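Local coordinates for protein salicylate carboxymethyltransferase (Clarkia breweri, PDB 1M6E) that transfers a methyl group from S-adenosyl-L-methionine to the carboxylate of the plant hormone salicylic acid, giving the volatile ester methyl salicylate, at residues Ile74-Glu78 with Pro90-Ile94; Ile225-Leu229 with Tyr332-Ile336; Gly240-Glu244 with Phe320-Ile324. One frame throughout, in Å; residues are numbered along the deposited sequence.

Overall arrangement
The three contacts lie in two parts of one Rossmann-fold methyltransferase. Contact 1 joins helix 74-82 to strand 91-98 of the central sheet, about 12 Å from the bound S-adenosyl-L-homocysteine, measured from the side chain of Ile94. Contacts 2 and 3 lie on the opposite side of the chain's centre, and their centres are about 41 and 48 Å from that of contact 1. They share helix 322-341 and are about 17 Å apart between centres. Contact 2 holds Trp226, which touches the bound salicylate, and Ile225, whose side chain is about 5 Å from it; contact 3 is farther out, where Phe320 neighbours Asp248 and Asn251, residues that probably bind magnesium.

Contact 1: residues Ile74-Glu78 with Pro90-Ile94; sequences IKTVE and PEYQI
In the beta-alpha-beta unit formed by strand 52-58, helix 74-82 and strand 91-98 of the Rossmann fold, Ile74 lies over the ring of Tyr92. The helix and strand segments run nearly antiparallel, at 162°, with axes 10.7 Å apart, as expected of a crossover helix laid on its own sheet. Side chains alternate along the strand: Tyr92 and Ile94 face the helix, while Glu91 and Gln93 face the other way, where Glu91 makes a salt bridge with Arg133 of the second subunit.

The aromatic ring is sandwiched. Ile74 CG2 sits over the centre of one face in a CH-pi contact, and Pro90, just before the strand, sets its CG over the opposite face, displaced toward the rim. In Ile74, CG1 lies beside the backbone N (chi1 -63°), which leaves CG2 anti to it and over the ring; the longer branch runs along the strand, where Ile74 CD1 meets Ile94 CD1 at 3.6 Å. Val77 adds to the apolar border at the ring edge, its CB 4.1 Å from Tyr92 CE2.

The phenol leads out to Glu78, whose chain bends at chi2 (-61°) to bring OE2 into the ring plane at its edge, with the carboxylate almost perpendicular to the ring. Tyr92 OH donates to Glu78 OE2; the modelled 2.3 Å is doubtful, since the place of OE2 is less sure. Ser89 OG is hydrogen-bonded to Glu78 OE1. Tyrosine therefore offers the helix an apolar face while its buried hydroxyl is paired with a carboxylate.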
ATOM      1  N   ILE A  74      10.501  11.493  13.621  1.00 64.40           N
ATOM      2  CA  ILE A  74       9.452  12.489  13.732  1.00 56.36           C
ATOM      3  C   ILE A  74       9.439  12.853  15.204  1.00 53.85           C
ATOM      4  O   ILE A  74       9.082  13.969  15.582  1.00 58.83           O
ATOM      5  CB  ILE A  74       8.105  11.912  13.277  1.00 50.49           C
ATOM      6  CG1 ILE A  74       8.217  11.556  11.789  1.00 41.32           C
ATOM      7  CG2 ILE A  74       6.974  12.916  13.547  1.00 45.31           C
ATOM      8  CD1 ILE A  74       6.996  10.922  11.201  1.00 43.30           C
ATOM      9  N   LYS A  75       9.856  11.908  16.034  1.00 47.48           N
ATOM     10  CA  LYS A  75       9.927  12.165  17.457  1.00 53.99           C
ATOM     11  C   LYS A  75      10.963  13.272  17.611  1.00 58.74           C
ATOM     12  O   LYS A  75      10.628  14.452  17.783  1.00 66.04           O
ATOM     13  CB  LYS A  75      10.422  10.930  18.190  1.00 54.29           C
ATOM     14  CG  LYS A  75      10.146  10.978  19.669  1.00 59.87           C
ATOM     15  CD  LYS A  75       8.704  10.580  19.952  1.00 72.03           C
ATOM     16  CE  LYS A  75       8.500   9.075  19.759  1.00 77.37           C
ATOM     17  NZ  LYS A  75       7.066   8.669  19.849  1.00 76.93           N
ATOM     18  N   THR A  76      12.229  12.863  17.531  1.00 47.93           N
ATOM     19  CA  THR A  76      13.383  13.746  17.635  1.00 38.19           C
ATOM     20  C   THR A  76      13.179  15.118  17.037  1.00 40.89           C
ATOM     21  O   THR A  76      13.497  16.103  17.668  1.00 48.12           O
ATOM     22  CB  THR A  76      14.608  13.137  16.945  1.00 39.51           C
ATOM     23  OG1 THR A  76      15.013  11.950  17.631  1.00 43.91           O
ATOM     24  CG2 THR A  76      15.743  14.112  16.932  1.00 47.87           C
ATOM     25  N   VAL A  77      12.684  15.179  15.801  1.00 49.37           N
ATOM     26  CA  VAL A  77      12.460  16.458  15.119  1.00 46.65           C
ATOM     27  C   VAL A  77      11.504  17.297  15.926  1.00 47.62           C
ATOM     28  O   VAL A  77      11.746  18.475  16.142  1.00 50.44           O
ATOM     29  CB  VAL A  77      11.869  16.285  13.696  1.00 45.00           C
ATOM     30  CG1 VAL A  77      11.482  17.660  13.096  1.00 32.37           C
ATOM     31  CG2 VAL A  77      12.880  15.579  12.804  1.00 45.27           C
ATOM     32  N   GLU A  78      10.410  16.704  16.373  1.00 48.82           N
ATOM     33  CA  GLU A  78       9.473  17.468  17.162  1.00 55.44           C
ATOM     34  C   GLU A  78      10.177  18.035  18.410  1.00 59.48           C
ATOM     35  O   GLU A  78      10.009  19.211  18.748  1.00 52.71           O
ATOM     36  CB  GLU A  78       8.289  16.590  17.533  1.00 45.39           C
ATOM     37  CG  GLU A  78       7.396  16.369  16.365  1.00 63.65           C
ATOM     38  CD  GLU A  78       6.825  17.679  15.838  1.00 83.29           C
ATOM     39  OE1 GLU A  78       5.859  18.205  16.450  1.00 88.66           O
ATOM     40  OE2 GLU A  78       7.350  18.190  14.817  1.00 89.86           O
ATOM     41  N   PRO A  90       6.972  20.617  10.990  1.00 58.28           N
ATOM     42  CA  PRO A  90       6.635  20.514   9.572  1.00 60.78           C
ATOM     43  C   PRO A  90       5.605  19.410   9.513  1.00 65.77           C
ATOM     44  O   PRO A  90       5.284  18.823  10.555  1.00 73.05           O
ATOM     45  CB  PRO A  90       7.956  20.090   8.939  1.00 56.53           C
ATOM     46  CG  PRO A  90       8.546  19.195   9.987  1.00 57.50           C
ATOM     47  CD  PRO A  90       8.270  19.983  11.274  1.00 55.82           C
ATOM     48  N   GLU A  91       5.065  19.140   8.327  1.00 65.40           N
ATOM     49  CA  GLU A  91       4.128  18.029   8.162  1.00 65.23           C
ATOM     50  C   GLU A  91       5.038  16.872   7.776  1.00 66.61           C
ATOM     51  O   GLU A  91       5.956  17.047   6.966  1.00 70.63           O
ATOM     52  CB  GLU A  91       3.140  18.295   7.031  1.00 65.76           C
ATOM     53  CG  GLU A  91       2.031  19.231   7.414  1.00 76.03           C
ATOM     54  CD  GLU A  91       1.117  19.570   6.249  1.00 82.13           C
ATOM     55  OE1 GLU A  91       1.624  20.109   5.236  1.00 82.01           O
ATOM     56  OE2 GLU A  91      -0.105  19.308   6.357  1.00 80.09           O
ATOM     57  N   TYR A  92       4.826  15.697   8.352  1.00 56.88           N
ATOM     58  CA  TYR A  92       5.704  14.598   7.995  1.00 48.08           C
ATOM     59  C   TYR A  92       5.098  13.784   6.884  1.00 45.99           C
ATOM     60  O   TYR A  92       3.911  13.436   6.940  1.00 46.61           O
ATOM     61  CB  TYR A  92       5.981  13.724   9.203  1.00 46.02           C
ATOM     62  CG  TYR A  92       6.599  14.499  10.318  1.00 55.14           C
ATOM     63  CD1 TYR A  92       5.818  15.302  11.159  1.00 54.45           C
ATOM     64  CD2 TYR A  92       7.980  14.483  10.505  1.00 66.24           C
ATOM     65  CE1 TYR A  92       6.404  16.075  12.166  1.00 65.23           C
ATOM     66  CE2 TYR A  92       8.577  15.248  11.504  1.00 74.16           C
ATOM     67  CZ  TYR A  92       7.787  16.040  12.328  1.00 73.95           C
ATOM     68  OH  TYR A  92       8.406  16.786  13.300  1.00 77.06           O
ATOM     69  N   GLN A  93       5.895  13.519   5.850  1.00 35.46           N
ATOM     70  CA  GLN A  93       5.402  12.720   4.741  1.00 44.52           C
ATOM     71  C   GLN A  93       6.233  11.478   4.579  1.00 44.11           C
ATOM     72  O   GLN A  93       7.340  11.511   4.049  1.00 46.53           O
ATOM     73  CB  GLN A  93       5.411  13.493   3.461  1.00 41.10           C
ATOM     74  CG  GLN A  93       4.844  12.704   2.347  1.00 47.21           C
ATOM     75  CD  GLN A  93       4.637  13.583   1.175  1.00 55.57           C
ATOM     76  OE1 GLN A  93       5.532  14.362   0.833  1.00 61.17           O
ATOM     77  NE2 GLN A  93       3.461  13.490   0.539  1.00 45.67           N
ATOM     78  N   ILE A  94       5.653  10.372   5.025  1.00 47.03           N
ATOM     79  CA  ILE A  94       6.304   9.085   5.035  1.00 40.87           C
ATOM     80  C   ILE A  94       6.101   8.151   3.854  1.00 33.02           C
ATOM     81  O   ILE A  94       5.005   8.001   3.316  1.00 30.98           O
ATOM     82  CB  ILE A  94       5.907   8.360   6.285  1.00 36.82           C
ATOM     83  CG1 ILE A  94       6.189   9.256   7.475  1.00 30.31           C
ATOM     84  CG2 ILE A  94       6.642   7.044   6.372  1.00 43.98           C
ATOM     85  CD1 ILE A  94       5.860   8.576   8.777  1.00 47.55           C
TER

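Contact 2: residues Ile225-Leu229 with Tyr332-Ile336; sequences IWQLL and YKLLI
The ring of Tyr332 is held between aliphatic groups from both segments. Over its centre on one face lies Ile336 CD1, from the next turn of its own helix and 4.1 Å above the plane; on the opposite face Leu229 CB stands 3.8 Å above the plane, shifted toward the rim, and makes a CH-pi contact. Leu228 CB occupies the edge in plane, 3.7 Å from Tyr332 CE1. The second flat group, the indole of Trp226, has Ile225 CG2 over one face and Leu229 CD2 at its edge.

Tyr332 reaches across because its CG is anti to the backbone N (chi1 -179°), which carries the hydroxyl to the chain just ahead of helix 227-238. There Tyr332 OH donates to Ile225 O, the carbonyl lying at the ring edge near its plane; the modelled 2.5 Å should not be read as unusual strength. The phenol is the main donor to this buried carbonyl, with a weak main-chain contribution from Leu229 N.

The contact sets the first part of helix 227-238 and the residues leading into it against the middle of helix 322-341, in the helical region that covers the salicylate pocket beside the Rossmann core. Trp226 touches the bound 2-hydroxybenzoic acid and meets Tyr167 edge-to-face. Met308, another pocket residue, packs on Ile225, Trp226 and Tyr332 alike, which makes Tyr332 a second-shell neighbour of the pocket.

Leucine suits position 228 because its two methyls diverge over the facing helix: Leu228 CD1 is 3.8 Å from Ile336 CG2, while CD2 meets Leu335 CB, the two side chains crossing at a slant. Ile225 adds CD1 beside the phenol end, 4.2 Å from Tyr332 CZ.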
ATOM      1  N   ILE A 225      24.903 -19.719   9.155  1.00 50.78           N
ATOM      2  CA  ILE A 225      23.468 -19.385   9.287  1.00 58.87           C
ATOM      3  C   ILE A 225      22.831 -19.956   8.039  1.00 63.88           C
ATOM      4  O   ILE A 225      21.768 -20.575   8.098  1.00 70.79           O
ATOM      5  CB  ILE A 225      23.132 -17.831   9.357  1.00 51.71           C
ATOM      6  CG1 ILE A 225      21.698 -17.624   9.866  1.00 53.70           C
ATOM      7  CG2 ILE A 225      23.180 -17.183   7.980  1.00 31.33           C
ATOM      8  CD1 ILE A 225      21.345 -18.332  11.184  1.00 40.13           C
ATOM      9  N   TRP A 226      23.506 -19.740   6.908  1.00 65.94           N
ATOM     10  CA  TRP A 226      23.070 -20.262   5.617  1.00 60.25           C
ATOM     11  C   TRP A 226      23.752 -21.607   5.517  1.00 58.70           C
ATOM     12  O   TRP A 226      23.109 -22.619   5.223  1.00 56.73           O
ATOM     13  CB  TRP A 226      23.508 -19.331   4.498  1.00 52.54           C
ATOM     14  CG  TRP A 226      22.744 -18.022   4.508  1.00 45.33           C
ATOM     15  CD1 TRP A 226      23.283 -16.778   4.488  1.00 44.89           C
ATOM     16  CD2 TRP A 226      21.315 -17.840   4.405  1.00 41.87           C
ATOM     17  NE1 TRP A 226      22.300 -15.837   4.363  1.00 52.03           N
ATOM     18  CE2 TRP A 226      21.082 -16.452   4.309  1.00 40.69           C
ATOM     19  CE3 TRP A 226      20.216 -18.715   4.376  1.00 42.45           C
ATOM     20  CZ2 TRP A 226      19.796 -15.904   4.178  1.00 47.43           C
ATOM     21  CZ3 TRP A 226      18.929 -18.168   4.248  1.00 52.89           C
ATOM     22  CH2 TRP A 226      18.736 -16.775   4.150  1.00 51.90           C
ATOM     23  N   GLN A 227      25.057 -21.602   5.789  1.00 63.61           N
ATOM     24  CA  GLN A 227      25.852 -22.826   5.826  1.00 55.70           C
ATOM     25  C   GLN A 227      25.042 -23.805   6.660  1.00 47.70           C
ATOM     26  O   GLN A 227      24.769 -24.912   6.237  1.00 48.43           O
ATOM     27  CB  GLN A 227      27.176 -22.563   6.515  1.00 62.31           C
ATOM     28  CG  GLN A 227      28.093 -23.773   6.624  1.00 77.51           C
ATOM     29  CD  GLN A 227      29.420 -23.573   5.886  1.00 88.20           C
ATOM     30  OE1 GLN A 227      30.003 -22.480   5.909  1.00 86.65           O
ATOM     31  NE2 GLN A 227      29.909 -24.635   5.239  1.00 90.48           N
ATOM     32  N   LEU A 228      24.635 -23.380   7.846  1.00 43.41           N
ATOM     33  CA  LEU A 228      23.824 -24.230   8.703  1.00 43.82           C
ATOM     34  C   LEU A 228      22.537 -24.700   8.000  1.00 45.57           C
ATOM     35  O   LEU A 228      22.072 -25.821   8.226  1.00 42.22           O
ATOM     36  CB  LEU A 228      23.489 -23.489  10.005  1.00 46.19           C
ATOM     37  CG  LEU A 228      24.569 -23.624  11.086  1.00 47.29           C
ATOM     38  CD1 LEU A 228      24.792 -22.294  11.840  1.00 35.97           C
ATOM     39  CD2 LEU A 228      24.147 -24.763  12.022  1.00 42.87           C
ATOM     40  N   LEU A 229      21.955 -23.855   7.150  1.00 47.73           N
ATOM     41  CA  LEU A 229      20.727 -24.251   6.456  1.00 50.10           C
ATOM     42  C   LEU A 229      21.104 -25.262   5.379  1.00 51.19           C
ATOM     43  O   LEU A 229      20.493 -26.342   5.253  1.00 41.34           O
ATOM     44  CB  LEU A 229      20.026 -23.039   5.832  1.00 41.72           C
ATOM     45  CG  LEU A 229      18.907 -23.459   4.861  1.00 44.82           C
ATOM     46  CD1 LEU A 229      17.679 -24.132   5.559  1.00 14.32           C
ATOM     47  CD2 LEU A 229      18.506 -22.218   4.108  1.00 45.92           C
ATOM     48  N   TYR A 332      17.237 -27.570  10.709  1.00 59.07           N
ATOM     49  CA  TYR A 332      17.973 -26.332  10.728  1.00 54.12           C
ATOM     50  C   TYR A 332      17.964 -25.858  12.179  1.00 54.14           C
ATOM     51  O   TYR A 332      18.980 -25.440  12.689  1.00 52.85           O
ATOM     52  CB  TYR A 332      17.277 -25.330   9.795  1.00 63.06           C
ATOM     53  CG  TYR A 332      17.928 -23.973   9.656  1.00 65.96           C
ATOM     54  CD1 TYR A 332      19.307 -23.840   9.656  1.00 66.92           C
ATOM     55  CD2 TYR A 332      17.154 -22.814   9.556  1.00 66.44           C
ATOM     56  CE1 TYR A 332      19.905 -22.589   9.577  1.00 73.61           C
ATOM     57  CE2 TYR A 332      17.745 -21.562   9.468  1.00 69.47           C
ATOM     58  CZ  TYR A 332      19.125 -21.458   9.487  1.00 72.42           C
ATOM     59  OH  TYR A 332      19.741 -20.227   9.467  1.00 75.73           O
ATOM     60  N   LYS A 333      16.823 -25.965  12.857  1.00 60.82           N
ATOM     61  CA  LYS A 333      16.698 -25.530  14.266  1.00 61.64           C
ATOM     62  C   LYS A 333      17.784 -26.122  15.171  1.00 64.21           C
ATOM     63  O   LYS A 333      18.509 -25.382  15.860  1.00 59.21           O
ATOM     64  CB  LYS A 333      15.321 -25.931  14.810  1.00 63.72           C
ATOM     65  CG  LYS A 333      15.124 -25.689  16.293  1.00 55.00           C
ATOM     66  CD  LYS A 333      14.140 -26.689  16.902  1.00 59.28           C
ATOM     67  CE  LYS A 333      12.707 -26.519  16.403  1.00 73.12           C
ATOM     68  NZ  LYS A 333      12.438 -26.937  14.983  1.00 80.99           N
ATOM     69  N   LEU A 334      17.858 -27.461  15.160  1.00 58.05           N
ATOM     70  CA  LEU A 334      18.815 -28.264  15.915  1.00 39.26           C
ATOM     71  C   LEU A 334      20.271 -27.893  15.592  1.00 43.61           C
ATOM     72  O   LEU A 334      21.117 -27.723  16.478  1.00 48.16           O
ATOM     73  CB  LEU A 334      18.558 -29.730  15.592  1.00 25.62           C
ATOM     74  CG  LEU A 334      17.520 -30.431  16.469  1.00 39.61           C
ATOM     75  CD1 LEU A 334      16.712 -29.422  17.226  1.00 41.42           C
ATOM     76  CD2 LEU A 334      16.610 -31.291  15.638  1.00 34.62           C
ATOM     77  N   LEU A 335      20.573 -27.767  14.316  1.00 36.91           N
ATOM     78  CA  LEU A 335      21.915 -27.430  13.932  1.00 39.59           C
ATOM     79  C   LEU A 335      22.365 -26.145  14.568  1.00 45.99           C
ATOM     80  O   LEU A 335      23.490 -26.072  15.026  1.00 54.74           O
ATOM     81  CB  LEU A 335      22.017 -27.326  12.416  1.00 53.25           C
ATOM     82  CG  LEU A 335      22.272 -28.619  11.643  1.00 55.65           C
ATOM     83  CD1 LEU A 335      23.777 -28.795  11.564  1.00 65.92           C
ATOM     84  CD2 LEU A 335      21.583 -29.826  12.308  1.00 54.67           C
ATOM     85  N   ILE A 336      21.519 -25.114  14.601  1.00 59.39           N
ATOM     86  CA  ILE A 336      21.964 -23.854  15.215  1.00 63.70           C
ATOM     87  C   ILE A 336      22.014 -24.017  16.723  1.00 60.00           C
ATOM     88  O   ILE A 336      22.964 -23.541  17.358  1.00 57.80           O
ATOM     89  CB  ILE A 336      21.083 -22.593  14.871  1.00 68.80           C
ATOM     90  CG1 ILE A 336      19.923 -22.955  13.931  1.00 75.41           C
ATOM     91  CG2 ILE A 336      21.983 -21.503  14.250  1.00 57.89           C
ATOM     92  CD1 ILE A 336      18.923 -21.801  13.654  1.00 71.89           C
TER

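Contact 3: residues Gly240-Glu244 with Phe320-Ile324; sequences GLIEE and FGEAI
Glu243 extends from CB to CG beside the ring of Phe320, Glu243 CG lying 3.6 Å from Phe320 CD2 and equally near CE2, with the two side chains crossing at about a right angle. The chain bends at chi2 (91°) and turns CD toward Ile324, whose CD1 meets the carboxylate end, CD and OE2, from the opposite direction. Glutamate serves here through its methylene carbon on Phe320, and its side chain also packs on Leu233, Met236 and Val237 of helix 227-238.

The contact joins the loop following that helix to the break between helices 303-320 and 322-341. Gly321 makes the break with phi 85° and psi 162°, a combination at which a CB would be jammed against the preceding carbonyl oxygen. Phe320, whose CB points toward the loop, also touches Asn251, which with nearby Asp248 probably binds magnesium.

Ile242 packs on the start of the second helix. Its CD1 approaches Ala323 CB at 3.4 Å and Phe320 O at 3.8 Å. The small methyl of Ala323 lets the isoleucine tip lie close to the helix, and Ile242 also packs on Ile324, where the two side chains cross obliquely.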
ATOM      1  N   GLY A 240      17.523 -38.896   0.872  1.00 71.30           N
ATOM      2  CA  GLY A 240      16.583 -39.194  -0.210  1.00 76.08           C
ATOM      3  C   GLY A 240      15.519 -38.160  -0.586  1.00 79.46           C
ATOM      4  O   GLY A 240      15.027 -38.144  -1.721  1.00 82.39           O
ATOM      5  N   LEU A 241      15.186 -37.295   0.371  1.00 81.16           N
ATOM      6  CA  LEU A 241      14.168 -36.236   0.277  1.00 77.48           C
ATOM      7  C   LEU A 241      14.091 -35.323  -0.953  1.00 79.93           C
ATOM      8  O   LEU A 241      15.112 -34.889  -1.502  1.00 61.96           O
ATOM      9  CB  LEU A 241      14.264 -35.399   1.538  1.00 82.22           C
ATOM     10  CG  LEU A 241      14.532 -36.303   2.746  1.00 76.60           C
ATOM     11  CD1 LEU A 241      14.673 -35.465   4.013  1.00 79.76           C
ATOM     12  CD2 LEU A 241      13.404 -37.323   2.860  1.00 70.53           C
ATOM     13  N   ILE A 242      12.846 -34.995  -1.322  1.00 94.89           N
ATOM     14  CA  ILE A 242      12.501 -34.203  -2.525  1.00110.70           C
ATOM     15  C   ILE A 242      13.408 -33.062  -3.052  1.00107.13           C
ATOM     16  O   ILE A 242      12.921 -32.004  -3.498  1.00100.37           O
ATOM     17  CB  ILE A 242      10.988 -33.678  -2.486  1.00117.44           C
ATOM     18  CG1 ILE A 242      10.795 -32.608  -1.418  1.00118.34           C
ATOM     19  CG2 ILE A 242      10.010 -34.855  -2.250  1.00116.94           C
ATOM     20  CD1 ILE A 242       9.434 -31.935  -1.505  1.00118.24           C
ATOM     21  N   GLU A 243      14.719 -33.316  -3.004  1.00 98.41           N
ATOM     22  CA  GLU A 243      15.766 -32.431  -3.509  1.00 90.58           C
ATOM     23  C   GLU A 243      16.622 -33.482  -4.131  1.00 84.19           C
ATOM     24  O   GLU A 243      17.109 -34.365  -3.435  1.00 83.98           O
ATOM     25  CB  GLU A 243      16.578 -31.741  -2.405  1.00 84.12           C
ATOM     26  CG  GLU A 243      15.796 -30.804  -1.538  1.00 68.66           C
ATOM     27  CD  GLU A 243      15.235 -31.509  -0.345  1.00 66.12           C
ATOM     28  OE1 GLU A 243      14.878 -32.697  -0.478  1.00 73.78           O
ATOM     29  OE2 GLU A 243      15.151 -30.884   0.724  1.00 66.40           O
ATOM     30  N   GLU A 244      16.796 -33.416  -5.435  1.00 79.84           N
ATOM     31  CA  GLU A 244      17.577 -34.441  -6.079  1.00 90.99           C
ATOM     32  C   GLU A 244      19.067 -34.245  -5.825  1.00 84.26           C
ATOM     33  O   GLU A 244      19.796 -35.182  -5.468  1.00 85.87           O
ATOM     34  CB  GLU A 244      17.252 -34.465  -7.593  1.00102.38           C
ATOM     35  CG  GLU A 244      18.101 -35.405  -8.517  1.00104.85           C
ATOM     36  CD  GLU A 244      17.753 -36.894  -8.425  1.00105.25           C
ATOM     37  OE1 GLU A 244      16.550 -37.253  -8.346  1.00106.86           O
ATOM     38  OE2 GLU A 244      18.705 -37.707  -8.459  1.00 95.53           O
ATOM     39  N   PHE A 320      11.525 -25.217  -3.487  1.00 55.06           N
ATOM     40  CA  PHE A 320      11.363 -26.651  -3.141  1.00 56.04           C
ATOM     41  C   PHE A 320       9.924 -27.107  -2.805  1.00 56.25           C
ATOM     42  O   PHE A 320       9.672 -28.310  -2.711  1.00 61.74           O
ATOM     43  CB  PHE A 320      12.249 -27.054  -1.948  1.00 51.58           C
ATOM     44  CG  PHE A 320      13.712 -26.809  -2.153  1.00 52.59           C
ATOM     45  CD1 PHE A 320      14.312 -25.650  -1.658  1.00 51.66           C
ATOM     46  CD2 PHE A 320      14.498 -27.738  -2.832  1.00 56.12           C
ATOM     47  CE1 PHE A 320      15.671 -25.415  -1.832  1.00 45.79           C
ATOM     48  CE2 PHE A 320      15.874 -27.517  -3.014  1.00 53.13           C
ATOM     49  CZ  PHE A 320      16.455 -26.347  -2.509  1.00 56.73           C
ATOM     50  N   GLY A 321       9.002 -26.166  -2.596  1.00 49.52           N
ATOM     51  CA  GLY A 321       7.624 -26.520  -2.268  1.00 51.60           C
ATOM     52  C   GLY A 321       7.354 -26.787  -0.794  1.00 56.67           C
ATOM     53  O   GLY A 321       8.278 -27.053  -0.041  1.00 63.76           O
ATOM     54  N   GLU A 322       6.090 -26.750  -0.382  1.00 56.97           N
ATOM     55  CA  GLU A 322       5.733 -26.964   1.021  1.00 66.24           C
ATOM     56  C   GLU A 322       6.069 -28.302   1.682  1.00 73.81           C
ATOM     57  O   GLU A 322       6.310 -28.345   2.896  1.00 78.42           O
ATOM     58  CB  GLU A 322       4.243 -26.729   1.220  1.00 72.91           C
ATOM     59  CG  GLU A 322       3.782 -25.361   0.814  1.00 95.61           C
ATOM     60  CD  GLU A 322       2.488 -24.965   1.485  1.00104.20           C
ATOM     61  OE1 GLU A 322       1.498 -25.722   1.365  1.00110.90           O
ATOM     62  OE2 GLU A 322       2.464 -23.894   2.132  1.00110.94           O
ATOM     63  N   ALA A 323       6.056 -29.384   0.901  1.00 79.29           N
ATOM     64  CA  ALA A 323       6.323 -30.738   1.411  1.00 75.54           C
ATOM     65  C   ALA A 323       7.544 -30.793   2.333  1.00 74.68           C
ATOM     66  O   ALA A 323       7.535 -31.473   3.365  1.00 70.67           O
ATOM     67  CB  ALA A 323       6.487 -31.719   0.233  1.00 69.17           C
ATOM     68  N   ILE A 324       8.588 -30.071   1.929  1.00 74.72           N
ATOM     69  CA  ILE A 324       9.846 -29.950   2.662  1.00 73.64           C
ATOM     70  C   ILE A 324       9.649 -29.052   3.902  1.00 77.08           C
ATOM     71  O   ILE A 324       9.370 -29.524   4.999  1.00 82.67           O
ATOM     72  CB  ILE A 324      10.900 -29.324   1.739  1.00 71.90           C
ATOM     73  CG1 ILE A 324      11.336 -30.358   0.722  1.00 73.89           C
ATOM     74  CG2 ILE A 324      12.074 -28.779   2.526  1.00 74.42           C
ATOM     75  CD1 ILE A 324      12.340 -29.829  -0.263  1.00 85.80           C
TER